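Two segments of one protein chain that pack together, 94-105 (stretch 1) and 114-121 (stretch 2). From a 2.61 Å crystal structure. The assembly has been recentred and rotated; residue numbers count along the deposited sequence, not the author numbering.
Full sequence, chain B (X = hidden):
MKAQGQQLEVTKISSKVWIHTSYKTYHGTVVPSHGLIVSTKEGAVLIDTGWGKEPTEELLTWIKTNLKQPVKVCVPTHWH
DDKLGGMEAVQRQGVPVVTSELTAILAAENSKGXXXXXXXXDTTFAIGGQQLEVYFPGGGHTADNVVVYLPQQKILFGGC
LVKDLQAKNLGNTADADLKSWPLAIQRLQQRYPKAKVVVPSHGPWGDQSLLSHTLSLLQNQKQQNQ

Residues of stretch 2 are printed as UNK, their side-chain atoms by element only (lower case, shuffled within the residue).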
# COMPACT_ATOMS: atom_id res chain seq x y z
N GLY B 94 -24.04 14.51 -14.14
CA GLY B 94 -24.02 14.09 -15.53
C GLY B 94 -23.06 12.96 -15.87
O GLY B 94 -22.88 12.65 -17.05
N VAL B 95 -22.44 12.35 -14.87
CA VAL B 95 -21.49 11.25 -15.05
C VAL B 95 -22.26 9.94 -15.19
O VAL B 95 -23.05 9.60 -14.30
CB VAL B 95 -20.55 11.19 -13.85
CG1 VAL B 95 -19.63 9.95 -13.94
CG2 VAL B 95 -19.78 12.48 -13.73
N PRO B 96 -22.01 9.15 -16.24
CA PRO B 96 -22.69 7.84 -16.35
C PRO B 96 -22.16 6.81 -15.35
O PRO B 96 -20.97 6.51 -15.29
CB PRO B 96 -22.42 7.41 -17.80
CG PRO B 96 -21.33 8.24 -18.28
CD PRO B 96 -21.29 9.52 -17.47
N VAL B 97 -23.09 6.23 -14.59
CA VAL B 97 -22.83 5.09 -13.71
C VAL B 97 -23.18 3.83 -14.46
O VAL B 97 -24.23 3.75 -15.10
CB VAL B 97 -23.64 5.17 -12.41
CG1 VAL B 97 -23.28 4.00 -11.54
CG2 VAL B 97 -23.43 6.50 -11.69
N VAL B 98 -22.31 2.83 -14.37
CA VAL B 98 -22.42 1.63 -15.19
C VAL B 98 -22.15 0.42 -14.31
O VAL B 98 -21.12 0.38 -13.61
CB VAL B 98 -21.42 1.68 -16.36
CG1 VAL B 98 -21.43 0.38 -17.15
CG2 VAL B 98 -21.74 2.87 -17.28
N THR B 99 -23.02 -0.59 -14.38
CA THR B 99 -22.90 -1.74 -13.50
C THR B 99 -23.18 -3.02 -14.29
O THR B 99 -23.53 -2.99 -15.47
CB THR B 99 -23.82 -1.59 -12.26
OG1 THR B 99 -25.18 -1.84 -12.61
CG2 THR B 99 -23.76 -0.19 -11.67
N SER B 100 -23.00 -4.15 -13.64
CA SER B 100 -23.49 -5.40 -14.20
C SER B 100 -25.02 -5.41 -14.16
O SER B 100 -25.66 -4.62 -13.47
CB SER B 100 -22.92 -6.60 -13.44
OG SER B 100 -23.49 -6.73 -12.14
N GLU B 101 -25.60 -6.31 -14.97
CA GLU B 101 -27.06 -6.44 -15.00
C GLU B 101 -27.60 -6.79 -13.63
O GLU B 101 -28.55 -6.17 -13.15
CB GLU B 101 -27.49 -7.52 -16.00
CG GLU B 101 -28.31 -7.02 -17.14
CD GLU B 101 -28.90 -8.16 -18.00
OE1 GLU B 101 -29.63 -9.02 -17.45
OE2 GLU B 101 -28.64 -8.19 -19.23
N LEU B 102 -26.98 -7.76 -12.95
CA LEU B 102 -27.56 -8.17 -11.68
C LEU B 102 -27.28 -7.16 -10.58
O LEU B 102 -28.10 -6.99 -9.67
CB LEU B 102 -27.09 -9.56 -11.26
CG LEU B 102 -27.62 -9.91 -9.86
CD1 LEU B 102 -29.13 -9.77 -9.79
CD2 LEU B 102 -27.23 -11.32 -9.44
N THR B 103 -26.17 -6.41 -10.67
CA THR B 103 -26.03 -5.33 -9.72
C THR B 103 -27.18 -4.34 -9.86
O THR B 103 -27.76 -3.90 -8.86
CB THR B 103 -24.69 -4.61 -9.91
OG1 THR B 103 -23.60 -5.42 -9.42
CG2 THR B 103 -24.70 -3.28 -9.16
N ALA B 104 -27.60 -4.06 -11.11
CA ALA B 104 -28.75 -3.18 -11.31
C ALA B 104 -30.02 -3.80 -10.74
O ALA B 104 -30.88 -3.10 -10.18
CB ALA B 104 -28.89 -2.87 -12.80
N ILE B 105 -30.18 -5.12 -10.88
CA ILE B 105 -31.36 -5.79 -10.36
C ILE B 105 -31.40 -5.67 -8.84
O ILE B 105 -32.43 -5.27 -8.26
CB ILE B 105 -31.39 -7.27 -10.81
CG1 ILE B 105 -31.45 -7.38 -12.35
CG2 ILE B 105 -32.61 -8.01 -10.19
CD1 ILE B 105 -31.34 -8.83 -12.91
N UNK B 114 -30.74 3.70 -9.98
CA UNK B 114 -30.66 2.92 -11.21
C UNK B 114 -29.43 3.33 -12.02
O UNK B 114 -29.29 4.50 -12.41
c UNK B 114 -32.08 1.88 -12.95
o UNK B 114 -33.05 3.21 -11.20
c UNK B 114 -31.91 3.08 -12.05
N UNK B 115 -28.54 2.40 -12.31
CA UNK B 115 -27.45 2.70 -13.24
C UNK B 115 -27.99 3.20 -14.58
O UNK B 115 -29.12 2.92 -14.97
c UNK B 115 -27.35 0.45 -12.37
c UNK B 115 -26.79 1.34 -13.44
c UNK B 115 -28.62 1.00 -11.91
N UNK B 116 -27.14 3.95 -15.28
CA UNK B 116 -27.44 4.48 -16.61
C UNK B 116 -27.23 3.45 -17.71
O UNK B 116 -27.87 3.52 -18.75
o UNK B 116 -25.77 7.12 -15.12
c UNK B 116 -26.56 5.71 -16.89
o UNK B 116 -27.86 7.39 -15.74
c UNK B 116 -26.74 6.83 -15.85
N UNK B 117 -26.30 2.51 -17.54
CA UNK B 117 -26.09 1.43 -18.49
C UNK B 117 -25.74 0.20 -17.68
O UNK B 117 -25.12 0.29 -16.63
c UNK B 117 -24.98 1.71 -19.53
c UNK B 117 -25.31 2.96 -20.28
c UNK B 117 -24.85 0.55 -20.48
N UNK B 118 -26.16 -0.96 -18.18
CA UNK B 118 -25.72 -2.21 -17.59
C UNK B 118 -25.03 -3.05 -18.65
O UNK B 118 -25.25 -2.89 -19.85
o UNK B 118 -27.96 -3.06 -17.89
c UNK B 118 -27.35 -2.32 -15.70
c UNK B 118 -26.88 -2.99 -16.96
N UNK B 119 -24.15 -3.93 -18.18
CA UNK B 119 -23.47 -4.89 -19.02
C UNK B 119 -23.76 -6.29 -18.49
O UNK B 119 -23.72 -6.51 -17.27
c UNK B 119 -21.81 -2.12 -19.23
c UNK B 119 -21.23 -3.46 -21.13
c UNK B 119 -21.98 -4.60 -19.04
c UNK B 119 -21.10 -1.07 -21.28
c UNK B 119 -21.64 -3.37 -19.81
c UNK B 119 -20.95 -2.32 -21.86
c UNK B 119 -21.53 -0.96 -19.95
N UNK B 120 -24.06 -7.21 -19.40
CA UNK B 120 -24.27 -8.61 -19.05
C UNK B 120 -23.05 -9.49 -19.31
O UNK B 120 -23.11 -10.69 -19.02
c UNK B 120 -25.45 -9.16 -19.83
N UNK B 121 -21.98 -8.93 -19.87
CA UNK B 121 -20.78 -9.67 -20.27
C UNK B 121 -19.54 -9.14 -19.55
O UNK B 121 -19.46 -7.96 -19.21
c UNK B 121 -20.59 -9.61 -21.82
c UNK B 121 -21.52 -10.57 -22.50
o UNK B 121 -20.80 -8.28 -22.32

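Position 114 carries one carbon bearing an oxygen and a second carbon, and none of these atoms contacts stretch 1. That branched, hydroxylated group is Thr114; its CA-to-CB bond points away from stretch 1.

At position 115 three carbons close a ring onto the backbone nitrogen, and one ring carbon lies 3.2 Å from Thr99 OG1 and 3.7 Å from Ala104 CB. Such a ring can only be proline. The CA-to-CB bond of Pro115 points toward stretch 1, and the atom making both approaches is CG, so the ring bridges Thr99 in the strand and Ala104 in the helix.

Position 116 has two carbons, the second carrying two oxygens, one of which lies 2.9 Å from Val97 N: a short carboxylate, Asp116. That oxygen, OD1, accepts a hydrogen bond from Val97 N, while the backbone N of Asp116 donates to Val97 O, also at 2.9 Å. Side chain and backbone together thus satisfy both polar groups of Val97 just before the strands begin to pair.

At 117 one carbon carries two more, with no oxygen, and the CB lies 4.1 Å from Val98 CG2, giving Val117. It lies on the same sheet face as Val98. Val117 N makes a weak hydrogen bond to Val97 O at 3.4 Å, and Val117 O accepts from Thr99 N at 3.2 Å.

Position 118 again shows one carbon with an oxygen and a carbon, the terminal carbon 3.3 Å from Ala104 CB. By shape alone valine would fit as well, but the element settles Thr118. It shares the other face with Thr99, and the carbon near Ala104 is its CG2.

Position 119 has one carbon followed by a six-carbon ring without a hydroxyl, and a ring carbon lies 3.1 Å from Val98 CG1: Phe119. The ring presents its edge to Val98 through CE1. Phe119 N donates to Thr99 O at 2.9 Å.

Position 120 has a single side-chain carbon, its CB 3.4 Å from Glu101 OE2, hence Ala120. Position 121, one carbon with an oxygen and a carbon, beyond reach of stretch 1, is Thr121.

The contact is a short parallel pairing, Val98 with Val117, Thr99 with Thr118 and Ser100 with Phe119. Along it the hydrogen bonds alternate between strands and run into the helix, where Glu101 N reaches Phe119 O at 3.0 Å. Ser100 occupies the N-cap position, and Ser100 OG donates to Thr103 OG1 at 3.0 Å. The design rule is economical: backbone bonds set the register, an aspartate ties down the entry, and Ala104, its CA-to-CB bond pointing toward stretch 2, meets both Pro115 and Thr118 through its CB.

Stretch 2 114-121: TPDVTFAT
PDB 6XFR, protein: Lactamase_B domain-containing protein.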